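Local coordinates for exodeoxyribonuclease III (Methanosarcina mazei, PDB 5J8N), which probably cuts DNA at abasic sites and trims 3' ends as a magnesium-dependent nuclease of the AP/ExoA repair family, at residues A[191-196]-A[237-242]; A[30-35]-A[74-79]; A[128-133]-A[178-183]; A[143-148]-A[227-232]. The protein carries 3 engineered substitutions. One frame throughout, in Å; residues are numbered along the deposited sequence.

How the contacts relate
The four contacts belong to one domain of the DNase I-like fold, two packed beta-sheets with helices outside. Contacts 1 and 2 lie on the same sheet, centres 19 Å apart, and meet where Y240 OH comes 3.4 Å from F31 CE1. In the other half, F132 CE1 of contact 3 lies 3.9 Å from I148 CG2 of contact 4. M195 CE reaches R231 O at 3.7 Å, joining contacts 1 and 4. The magnesium ion is bound at N12 and E38. Between side chains, Y129 of contact 3 is about 5 Å from N153, a predicted transition-state stabilizer, and I239 of contact 1 about 7 Å from D222, predicted to matter for catalysis; contact 4 lies away from these sites.

Contact 1: A[191-196]-A[237-242]; sequences DSFRMF and ASIYPE
The ring of F193 carries the CD1 methyl of I239 over one face, a CH-pi contact with the carbon 3.7 Å from the ring centroid and 14° off the normal. In this DNase I-like fold the pair joins the short, loosely bonded helix 192-196 to the end of strand 234-239, an outermost strand of its sheet; the two axes cross at -106°. F193 has CG anti to its backbone N (chi1 -172°), which sends the ring along the strand to I239, and the two side chains cross at about a right angle. R220 touches both of them. An alanine in place of F193 would probably leave the I239 methyl without its aromatic partner and loosen the helix on the strand. Further back, the A237 methyl points at the first turn of the helix, its CB 3.4 Å from S192 O, while the F196 ring approaches obliquely, CD2 4.0 Å from that same CB. S192 OG bonds the carbonyl of V224 instead. Helix and strand are tied by one bridging water, which donates to F193 O at 2.9 Å and to A237 O at 2.8 Å.

Contact 2: A[30-35]-A[74-79]; sequences RFDIVC and FSKNKP
Three backbone hydrogen bonds join 30-35 to 74-79. V34 and F74 bond both ways: F74 N gives a nearly straight bond to V34 O (2.8 Å, 176°), and V34 N returns one to F74 O at 2.9 Å. Beyond the strand end, K76 N reaches D32 O at 3.0 Å, nearly along the C=O axis. S75 CA and I33 CA add CA-H...O contacts to the carbonyls of D32 and F74. This is an antiparallel pair inside the six-stranded sheet of the DNase I-like fold, with V34 and F74 a hydrogen-bonded pair and I33 and S75 a non-hydrogen-bonded one. Side-chain contact follows the two faces. V34 CB meets F74 CB at 4.1 Å on the side covered by helix 22-27, and the F74 ring turns its edge to V34 O, in plane. On the other face I33 CG1 lies against S75 CB. The charged pair is looser: K76, extended beyond CG, runs obliquely across D32, but NZ stays 4.5 Å from OD1, and a water accepts from NZ and donates to OD1 at 2.7 Å. K76 NZ also bonds the carbonyl of H29, and D32 OD2 takes the backbone N-H of N5.

Contact 3: A[128-133]-A[178-183]; sequences FYDAFL and RAWMDK
Aromatic stacking dominates here. The Y129 ring and the six-membered ring of W180 form an offset stack, centroids 3.9 Å apart and planes only 7° from parallel, with W180 CE3 over the centre of the tyrosine ring. The same indole face also receives Y129 CB, which sits 3.5 Å from the centroid of the five-membered ring in a CH-pi contact. F132 comes from another side: its CD2 lies 3.7 Å from W180 CZ2, the two rings meeting near each other's planes. W180, with CG anti to its backbone N (chi1 175°), thus acts as a knob in a hole formed by Y129, D130, F132 and L133. Around it helices 119-141 and 175-186 run parallel, 3° between the axes of these segments, at an 11.1 Å separation wide enough for a whole indole. Apolar contact continues beside the indole, where L133 CD2 touches K183 CE at 3.9 Å. Charges contribute loosely: D130 OD1 and K183 NZ are 4.4 Å apart, beyond a salt bridge. A leucine in place of W180 would probably lose the stack and leave these widely spaced helices poorly joined. Y129 OH bonds the V152 carbonyl and the T154 side chain, on either side of the predicted catalytic N153 in sequence, so the stack is likely to steady the plane of a ring whose hydroxyl is tied to that loop.

Contact 4: A[143-148]-A[227-232]; sequences GKKLVI and SENLRE
S227 OG is the centre of the polar network: it accepts a nearly straight bond from L146 N (2.9 Å, 174°) and donates to N229 OD1 at 2.6 Å. This fastens the end of strand 218-227 and the 3-10 turn after it to the start of strand 146-149, the two strands being antiparallel neighbours in the second sheet of the DNase I-like fold. The S227 chi1 of 48° places the oxygen between backbone N and carbonyl carbon, where it can serve both partners. S227 N in turn bonds L146 O at 3.0 Å, in the carbonyl plane, so L146 is gripped through both its N-H and its C=O. The N229 amide, held by the serine at OD1, uses ND2 to reach K144 O at 3.1 Å; the donor sits above the carbonyl plane, 46° out of it, while the acceptor lies in the amide plane. Within the 3-10 turn R231 grips E228 side-on in a salt bridge, NE to OE1 and NH2 to OE2. Outward, packing takes over. The K145 and N229 side chains cross at about a right angle, CG against the amide, and K145 CB meets L230 CG at 3.7 Å; the lysine chain then bends at chi2 and chi3, and its NZ bonds the carbonyl of D104. F257 touches both K145 and L230. L230 points at the strand, and its CD1 lies 3.5 Å from L146 O and 3.7 Å from V147 CG2.

Contact 1: A[191-196]-A[237-242]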
# COMPACT_ATOMS: atom_id res chain seq x y z
N ASP A 191 0.41 -11.39 -6.46
CA ASP A 191 -0.51 -10.24 -6.48
C ASP A 191 -1.87 -10.78 -5.98
O ASP A 191 -2.57 -11.53 -6.68
CB ASP A 191 -0.55 -9.68 -7.91
CG ASP A 191 -1.49 -8.55 -8.10
OD1 ASP A 191 -2.35 -8.27 -7.26
OD2 ASP A 191 -1.38 -7.89 -9.15
N SER A 192 -2.23 -10.46 -4.75
CA SER A 192 -3.36 -11.18 -4.13
C SER A 192 -4.68 -10.99 -4.91
O SER A 192 -5.44 -11.96 -5.05
CB SER A 192 -3.52 -10.79 -2.65
OG SER A 192 -3.84 -9.43 -2.51
N PHE A 193 -4.96 -9.77 -5.39
CA PHE A 193 -6.20 -9.60 -6.14
C PHE A 193 -6.31 -10.56 -7.29
O PHE A 193 -7.37 -11.15 -7.54
CB PHE A 193 -6.30 -8.17 -6.63
CG PHE A 193 -7.63 -7.86 -7.26
CD1 PHE A 193 -8.77 -7.72 -6.48
CD2 PHE A 193 -7.72 -7.76 -8.64
CE1 PHE A 193 -10.01 -7.48 -7.06
CE2 PHE A 193 -8.95 -7.51 -9.27
CZ PHE A 193 -10.12 -7.38 -8.47
N ARG A 194 -5.19 -10.79 -7.98
CA ARG A 194 -5.15 -11.68 -9.14
C ARG A 194 -5.12 -13.16 -8.78
O ARG A 194 -5.28 -14.01 -9.66
CB ARG A 194 -3.93 -11.31 -10.02
CG ARG A 194 -4.03 -9.93 -10.67
CD ARG A 194 -5.34 -9.73 -11.47
NE ARG A 194 -5.35 -8.41 -12.09
CZ ARG A 194 -6.46 -7.88 -12.59
NH1 ARG A 194 -7.62 -8.50 -12.47
NH2 ARG A 194 -6.41 -6.69 -13.15
N MET A 195 -4.99 -13.51 -7.51
CA MET A 195 -5.20 -14.89 -7.09
C MET A 195 -6.63 -15.32 -7.34
O MET A 195 -6.88 -16.50 -7.53
CB MET A 195 -4.88 -15.10 -5.61
CG MET A 195 -3.39 -14.96 -5.33
SD MET A 195 -3.05 -15.01 -3.57
CE MET A 195 -3.48 -16.72 -3.25
N PHE A 196 -7.58 -14.37 -7.37
CA PHE A 196 -8.99 -14.76 -7.45
C PHE A 196 -9.73 -14.11 -8.63
O PHE A 196 -10.75 -14.64 -9.07
CB PHE A 196 -9.75 -14.38 -6.17
CG PHE A 196 -9.14 -14.94 -4.91
CD1 PHE A 196 -9.38 -16.23 -4.50
CD2 PHE A 196 -8.33 -14.14 -4.16
CE1 PHE A 196 -8.80 -16.72 -3.33
CE2 PHE A 196 -7.74 -14.60 -3.02
CZ PHE A 196 -7.99 -15.89 -2.59
N ALA A 237 -9.40 -11.42 -1.54
CA ALA A 237 -8.65 -10.20 -1.86
C ALA A 237 -9.60 -9.25 -2.58
O ALA A 237 -10.33 -9.68 -3.48
CB ALA A 237 -7.44 -10.55 -2.76
N SER A 238 -9.63 -8.00 -2.14
CA SER A 238 -10.70 -7.07 -2.52
C SER A 238 -10.16 -5.75 -2.99
O SER A 238 -9.08 -5.33 -2.58
CB SER A 238 -11.62 -6.81 -1.30
OG SER A 238 -12.22 -8.02 -0.88
N ILE A 239 -11.01 -5.04 -3.75
CA ILE A 239 -10.86 -3.61 -3.99
C ILE A 239 -12.18 -3.05 -3.49
O ILE A 239 -13.24 -3.65 -3.63
CB ILE A 239 -10.60 -3.27 -5.45
CG1 ILE A 239 -9.32 -3.99 -5.91
CG2 ILE A 239 -10.43 -1.78 -5.66
CD1 ILE A 239 -9.17 -3.94 -7.43
N TYR A 240 -12.10 -1.85 -2.89
CA TYR A 240 -13.28 -1.20 -2.28
C TYR A 240 -13.65 0.13 -2.96
O TYR A 240 -13.49 1.21 -2.38
CB TYR A 240 -12.99 -0.93 -0.76
CG TYR A 240 -12.84 -2.17 0.07
CD1 TYR A 240 -11.59 -2.80 0.18
CD2 TYR A 240 -13.90 -2.67 0.80
CE1 TYR A 240 -11.47 -3.95 0.98
CE2 TYR A 240 -13.77 -3.83 1.54
CZ TYR A 240 -12.55 -4.43 1.64
OH TYR A 240 -12.43 -5.58 2.47
N PRO A 241 -14.11 0.06 -4.20
CA PRO A 241 -14.36 1.29 -4.96
C PRO A 241 -15.51 2.13 -4.37
O PRO A 241 -15.66 3.30 -4.75
CB PRO A 241 -14.70 0.77 -6.38
CG PRO A 241 -15.22 -0.63 -6.16
CD PRO A 241 -14.44 -1.15 -4.97
N GLU A 242 -16.29 1.56 -3.47
CA GLU A 242 -17.39 2.29 -2.83
C GLU A 242 -16.88 3.20 -1.71
O GLU A 242 -17.67 4.01 -1.23
CB GLU A 242 -18.48 1.32 -2.29
CG GLU A 242 -18.04 0.48 -1.05
CD GLU A 242 -17.22 -0.78 -1.33
OE1 GLU A 242 -17.18 -1.66 -0.45
OE2 GLU A 242 -16.63 -0.94 -2.42
O HOH W 1 -9.79 -10.97 -5.88

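Contact 2: A[30-35]-A[74-79]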
# COMPACT_ATOMS: atom_id res chain seq x y z
N ARG A 30 -14.36 -2.97 11.69
CA ARG A 30 -14.53 -4.03 10.71
C ARG A 30 -13.20 -4.72 10.39
O ARG A 30 -13.16 -5.94 10.14
CB ARG A 30 -15.14 -3.41 9.44
CG ARG A 30 -15.57 -4.40 8.37
CD ARG A 30 -16.43 -3.68 7.30
NE ARG A 30 -16.81 -4.69 6.31
CZ ARG A 30 -17.86 -4.60 5.49
NH1 ARG A 30 -18.60 -3.50 5.48
NH2 ARG A 30 -18.15 -5.59 4.66
N PHE A 31 -12.07 -3.99 10.44
CA PHE A 31 -10.79 -4.51 9.96
C PHE A 31 -9.83 -4.74 11.11
O PHE A 31 -9.71 -3.92 12.02
CB PHE A 31 -10.21 -3.55 8.91
CG PHE A 31 -11.09 -3.50 7.70
CD1 PHE A 31 -11.04 -4.54 6.77
CD2 PHE A 31 -12.04 -2.50 7.54
CE1 PHE A 31 -11.89 -4.57 5.66
CE2 PHE A 31 -12.91 -2.54 6.41
CZ PHE A 31 -12.83 -3.58 5.49
N ASP A 32 -9.11 -5.87 11.05
CA ASP A 32 -8.09 -6.16 12.04
C ASP A 32 -6.85 -5.28 11.88
O ASP A 32 -6.20 -4.97 12.87
CB ASP A 32 -7.67 -7.63 11.96
CG ASP A 32 -8.83 -8.55 12.24
OD1 ASP A 32 -9.19 -8.70 13.42
OD2 ASP A 32 -9.43 -9.08 11.30
N ILE A 33 -6.54 -4.92 10.65
CA ILE A 33 -5.42 -4.06 10.34
C ILE A 33 -5.85 -3.07 9.33
O ILE A 33 -6.51 -3.42 8.34
CB ILE A 33 -4.22 -4.89 9.82
CG1 ILE A 33 -3.81 -5.97 10.83
CG2 ILE A 33 -3.05 -3.95 9.45
CD1 ILE A 33 -2.71 -6.93 10.27
N VAL A 34 -5.54 -1.79 9.59
CA VAL A 34 -5.85 -0.70 8.63
C VAL A 34 -4.51 0.01 8.36
O VAL A 34 -3.90 0.56 9.29
CB VAL A 34 -6.84 0.30 9.25
CG1 VAL A 34 -7.10 1.49 8.29
CG2 VAL A 34 -8.17 -0.39 9.61
N CYS A 35 -4.09 -0.05 7.13
CA CYS A 35 -2.85 0.62 6.69
C CYS A 35 -3.22 1.84 5.87
O CYS A 35 -4.05 1.74 4.95
CB CYS A 35 -1.96 -0.30 5.84
SG CYS A 35 -1.27 -1.66 6.80
N PHE A 74 -2.65 0.76 11.76
CA PHE A 74 -3.49 0.46 12.92
C PHE A 74 -3.74 -1.03 13.02
O PHE A 74 -4.03 -1.66 12.01
CB PHE A 74 -4.87 1.13 12.78
CG PHE A 74 -4.82 2.62 12.66
CD1 PHE A 74 -4.57 3.23 11.41
CD2 PHE A 74 -5.08 3.40 13.76
CE1 PHE A 74 -4.57 4.63 11.30
CE2 PHE A 74 -5.06 4.80 13.67
CZ PHE A 74 -4.81 5.39 12.42
N SER A 75 -3.69 -1.60 14.22
CA SER A 75 -4.02 -3.02 14.34
C SER A 75 -4.64 -3.28 15.68
O SER A 75 -4.27 -2.73 16.73
CB SER A 75 -2.79 -3.95 14.10
OG SER A 75 -1.73 -3.64 14.95
N LYS A 76 -5.57 -4.23 15.67
CA LYS A 76 -6.19 -4.65 16.92
C LYS A 76 -5.20 -5.37 17.84
O LYS A 76 -5.28 -5.21 19.06
CB LYS A 76 -7.41 -5.57 16.65
CG LYS A 76 -8.53 -4.84 15.91
CD LYS A 76 -9.80 -5.71 15.83
CE LYS A 76 -10.90 -5.00 15.05
NZ LYS A 76 -12.18 -5.78 15.18
N ASN A 77 -4.28 -6.13 17.24
CA ASN A 77 -3.23 -6.82 17.99
C ASN A 77 -1.94 -5.99 18.01
O ASN A 77 -1.62 -5.32 17.03
CB ASN A 77 -2.94 -8.19 17.37
CG ASN A 77 -4.09 -9.19 17.59
OD1 ASN A 77 -4.87 -9.06 18.52
ND2 ASN A 77 -4.16 -10.17 16.72
N LYS A 78 -1.20 -6.10 19.12
CA LYS A 78 0.07 -5.38 19.24
C LYS A 78 1.13 -6.11 18.43
O LYS A 78 1.30 -7.30 18.58
CB LYS A 78 0.52 -5.27 20.71
CG LYS A 78 1.74 -4.36 20.86
CD LYS A 78 2.42 -4.51 22.22
CE LYS A 78 1.52 -4.04 23.31
NZ LYS A 78 2.32 -3.95 24.58
N PRO A 79 1.83 -5.38 17.57
CA PRO A 79 2.95 -6.01 16.89
C PRO A 79 4.00 -6.53 17.82
O PRO A 79 4.23 -5.95 18.89
CB PRO A 79 3.58 -4.87 16.08
CG PRO A 79 2.56 -3.79 16.03
CD PRO A 79 1.68 -3.96 17.22
O HOH W 2 -4.75 -7.14 14.48
O HOH W 3 -11.73 -8.41 14.23

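Contact 3: A[128-133]-A[178-183]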
# COMPACT_ATOMS: atom_id res chain seq x y z
N PHE A 128 14.36 2.79 -5.17
CA PHE A 128 13.53 2.36 -4.04
C PHE A 128 13.02 0.96 -4.30
O PHE A 128 13.06 0.11 -3.41
CB PHE A 128 12.38 3.37 -3.80
CG PHE A 128 11.62 3.12 -2.53
CD1 PHE A 128 10.70 2.12 -2.48
CD2 PHE A 128 11.80 3.95 -1.41
CE1 PHE A 128 9.96 1.86 -1.33
CE2 PHE A 128 11.07 3.70 -0.25
CZ PHE A 128 10.15 2.65 -0.21
N TYR A 129 12.51 0.70 -5.50
CA TYR A 129 12.01 -0.64 -5.86
C TYR A 129 13.16 -1.66 -5.63
O TYR A 129 12.90 -2.74 -5.07
CB TYR A 129 11.61 -0.65 -7.33
CG TYR A 129 10.22 -0.17 -7.66
CD1 TYR A 129 9.20 -0.03 -6.69
CD2 TYR A 129 9.91 0.07 -8.99
CE1 TYR A 129 7.88 0.36 -7.07
CE2 TYR A 129 8.61 0.44 -9.37
CZ TYR A 129 7.62 0.58 -8.40
OH TYR A 129 6.35 0.94 -8.81
N ASP A 130 14.38 -1.36 -6.08
CA ASP A 130 15.49 -2.31 -5.95
C ASP A 130 15.78 -2.59 -4.48
O ASP A 130 15.99 -3.74 -4.08
CB ASP A 130 16.73 -1.74 -6.62
CG ASP A 130 16.66 -1.77 -8.14
OD1 ASP A 130 15.87 -2.59 -8.67
OD2 ASP A 130 17.42 -1.01 -8.79
N ALA A 131 15.81 -1.54 -3.66
CA ALA A 131 16.10 -1.70 -2.24
C ALA A 131 15.00 -2.49 -1.57
O ALA A 131 15.28 -3.34 -0.75
CB ALA A 131 16.29 -0.35 -1.55
N PHE A 132 13.74 -2.17 -1.86
CA PHE A 132 12.68 -2.95 -1.33
C PHE A 132 12.75 -4.43 -1.71
O PHE A 132 12.55 -5.29 -0.83
CB PHE A 132 11.33 -2.35 -1.80
CG PHE A 132 10.19 -3.37 -1.73
CD1 PHE A 132 9.68 -3.73 -0.50
CD2 PHE A 132 9.74 -4.04 -2.86
CE1 PHE A 132 8.66 -4.72 -0.40
CE2 PHE A 132 8.77 -5.04 -2.75
CZ PHE A 132 8.28 -5.40 -1.54
N LEU A 133 13.05 -4.73 -2.97
CA LEU A 133 13.07 -6.14 -3.36
C LEU A 133 14.16 -6.87 -2.59
O LEU A 133 13.94 -7.99 -2.10
CB LEU A 133 13.27 -6.24 -4.87
CG LEU A 133 13.27 -7.70 -5.38
CD1 LEU A 133 12.05 -8.44 -4.86
CD2 LEU A 133 13.35 -7.65 -6.89
N ARG A 178 6.92 -1.68 -15.13
CA ARG A 178 6.17 -2.93 -15.28
C ARG A 178 7.13 -4.11 -15.20
O ARG A 178 6.79 -5.14 -14.56
CB ARG A 178 5.42 -2.92 -16.60
CG ARG A 178 4.38 -1.76 -16.67
CD ARG A 178 3.85 -1.63 -18.08
NE ARG A 178 3.14 -2.87 -18.45
CZ ARG A 178 2.81 -3.20 -19.70
NH1 ARG A 178 3.12 -2.40 -20.73
NH2 ARG A 178 2.16 -4.33 -19.91
N ALA A 179 8.33 -3.96 -15.78
CA ALA A 179 9.32 -5.04 -15.81
C ALA A 179 9.78 -5.28 -14.38
O ALA A 179 10.05 -6.43 -13.98
CB ALA A 179 10.50 -4.70 -16.72
N TRP A 180 9.93 -4.21 -13.60
CA TRP A 180 10.34 -4.42 -12.21
C TRP A 180 9.27 -5.23 -11.49
O TRP A 180 9.60 -6.12 -10.69
CB TRP A 180 10.64 -3.10 -11.48
CG TRP A 180 10.93 -3.42 -10.04
CD1 TRP A 180 12.14 -3.83 -9.53
CD2 TRP A 180 9.99 -3.52 -8.96
NE1 TRP A 180 11.99 -4.14 -8.19
CE2 TRP A 180 10.69 -3.94 -7.82
CE3 TRP A 180 8.64 -3.22 -8.84
CZ2 TRP A 180 10.07 -4.10 -6.56
CZ3 TRP A 180 8.01 -3.38 -7.60
CH2 TRP A 180 8.74 -3.84 -6.46
N MET A 181 7.98 -4.94 -11.71
CA MET A 181 6.93 -5.73 -11.07
C MET A 181 7.02 -7.20 -11.50
O MET A 181 6.84 -8.10 -10.66
CB MET A 181 5.59 -5.14 -11.39
CG MET A 181 5.36 -3.75 -10.72
SD MET A 181 3.65 -3.21 -10.73
CE MET A 181 2.96 -4.35 -9.55
N ASP A 182 7.33 -7.47 -12.76
CA ASP A 182 7.52 -8.84 -13.21
C ASP A 182 8.62 -9.50 -12.37
O ASP A 182 8.48 -10.66 -11.92
CB ASP A 182 7.92 -8.91 -14.68
CG ASP A 182 6.81 -8.50 -15.66
OD1 ASP A 182 5.59 -8.65 -15.33
OD2 ASP A 182 7.19 -8.08 -16.79
N LYS A 183 9.74 -8.79 -12.21
CA LYS A 183 10.93 -9.32 -11.51
C LYS A 183 10.56 -9.59 -10.04
O LYS A 183 10.92 -10.64 -9.49
CB LYS A 183 12.07 -8.33 -11.62
CG LYS A 183 13.33 -8.74 -10.86
CD LYS A 183 14.27 -7.53 -10.90
CE LYS A 183 15.54 -7.80 -10.10
NZ LYS A 183 16.49 -6.63 -10.18

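Contact 4: A[143-148]-A[227-232]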
# COMPACT_ATOMS: atom_id res chain seq x y z
N GLY A 143 12.66 -17.26 6.06
CA GLY A 143 11.44 -18.04 6.26
C GLY A 143 10.29 -17.17 6.76
O GLY A 143 9.27 -17.73 7.15
N LYS A 144 10.40 -15.85 6.74
CA LYS A 144 9.26 -15.03 7.11
C LYS A 144 8.14 -15.25 6.12
O LYS A 144 8.37 -15.52 4.93
CB LYS A 144 9.64 -13.54 7.13
CG LYS A 144 10.69 -13.15 8.15
CD LYS A 144 10.33 -13.58 9.53
CE LYS A 144 11.35 -13.02 10.52
NZ LYS A 144 11.08 -13.47 11.93
N LYS A 145 6.92 -15.03 6.60
CA LYS A 145 5.70 -14.92 5.75
C LYS A 145 5.47 -13.45 5.58
O LYS A 145 5.26 -12.76 6.58
CB LYS A 145 4.50 -15.63 6.43
CG LYS A 145 4.63 -17.18 6.41
CD LYS A 145 4.53 -17.77 7.82
CE LYS A 145 3.06 -17.95 8.22
NZ LYS A 145 2.79 -18.11 9.71
N LEU A 146 5.50 -12.96 4.34
CA LEU A 146 5.44 -11.53 4.07
C LEU A 146 4.14 -11.11 3.47
O LEU A 146 3.70 -11.67 2.46
CB LEU A 146 6.55 -11.15 3.09
CG LEU A 146 7.93 -11.27 3.74
CD1 LEU A 146 9.02 -11.47 2.71
CD2 LEU A 146 8.22 -10.03 4.57
N VAL A 147 3.55 -10.05 4.03
CA VAL A 147 2.40 -9.38 3.46
C VAL A 147 2.90 -7.97 3.17
O VAL A 147 3.42 -7.31 4.09
CB VAL A 147 1.22 -9.35 4.44
CG1 VAL A 147 0.05 -8.56 3.85
CG2 VAL A 147 0.81 -10.72 4.75
N ILE A 148 2.76 -7.50 1.94
CA ILE A 148 3.21 -6.18 1.55
C ILE A 148 2.05 -5.43 0.97
O ILE A 148 1.49 -5.81 -0.06
CB ILE A 148 4.34 -6.25 0.50
CG1 ILE A 148 5.50 -7.09 1.06
CG2 ILE A 148 4.81 -4.85 0.12
CD1 ILE A 148 5.77 -8.36 0.24
N SER A 227 4.17 -13.33 0.05
CA SER A 227 5.13 -14.37 -0.33
C SER A 227 4.38 -15.67 -0.59
O SER A 227 3.31 -15.93 -0.03
CB SER A 227 6.17 -14.55 0.77
OG SER A 227 5.53 -14.67 2.04
N GLU A 228 4.95 -16.49 -1.47
CA GLU A 228 4.31 -17.73 -1.89
C GLU A 228 3.93 -18.63 -0.74
O GLU A 228 2.93 -19.36 -0.83
CB GLU A 228 5.27 -18.48 -2.86
CG GLU A 228 4.92 -19.93 -3.15
CD GLU A 228 3.67 -20.06 -3.96
OE1 GLU A 228 2.97 -21.10 -3.82
OE2 GLU A 228 3.39 -19.12 -4.75
N ASN A 229 4.74 -18.60 0.33
CA ASN A 229 4.42 -19.47 1.47
C ASN A 229 3.09 -19.08 2.16
O ASN A 229 2.58 -19.90 2.94
CB ASN A 229 5.55 -19.50 2.51
CG ASN A 229 5.90 -18.12 3.06
OD1 ASN A 229 5.21 -17.13 2.83
ND2 ASN A 229 7.00 -18.06 3.82
N LEU A 230 2.47 -17.95 1.81
CA LEU A 230 1.15 -17.59 2.32
C LEU A 230 -0.02 -17.93 1.38
O LEU A 230 -1.18 -17.66 1.72
CB LEU A 230 1.13 -16.09 2.62
CG LEU A 230 1.82 -15.69 3.93
CD1 LEU A 230 1.90 -14.18 4.02
CD2 LEU A 230 1.01 -16.20 5.13
N ARG A 231 0.25 -18.60 0.27
CA ARG A 231 -0.80 -18.86 -0.74
C ARG A 231 -2.05 -19.49 -0.13
O ARG A 231 -3.14 -18.96 -0.39
CB ARG A 231 -0.27 -19.77 -1.85
CG ARG A 231 -1.33 -20.14 -2.90
CD ARG A 231 -0.77 -21.19 -3.88
NE ARG A 231 0.33 -20.69 -4.71
CZ ARG A 231 0.13 -19.96 -5.80
NH1 ARG A 231 -1.11 -19.65 -6.14
NH2 ARG A 231 1.16 -19.54 -6.52
N GLU A 232 -1.90 -20.50 0.72
CA GLU A 232 -3.08 -21.23 1.19
C GLU A 232 -3.77 -20.47 2.32
O GLU A 232 -4.89 -20.81 2.72
CB GLU A 232 -2.69 -22.61 1.66
CG GLU A 232 -1.91 -23.40 0.63
CD GLU A 232 -2.57 -23.44 -0.73
OE1 GLU A 232 -3.81 -23.50 -0.80
OE2 GLU A 232 -1.82 -23.42 -1.74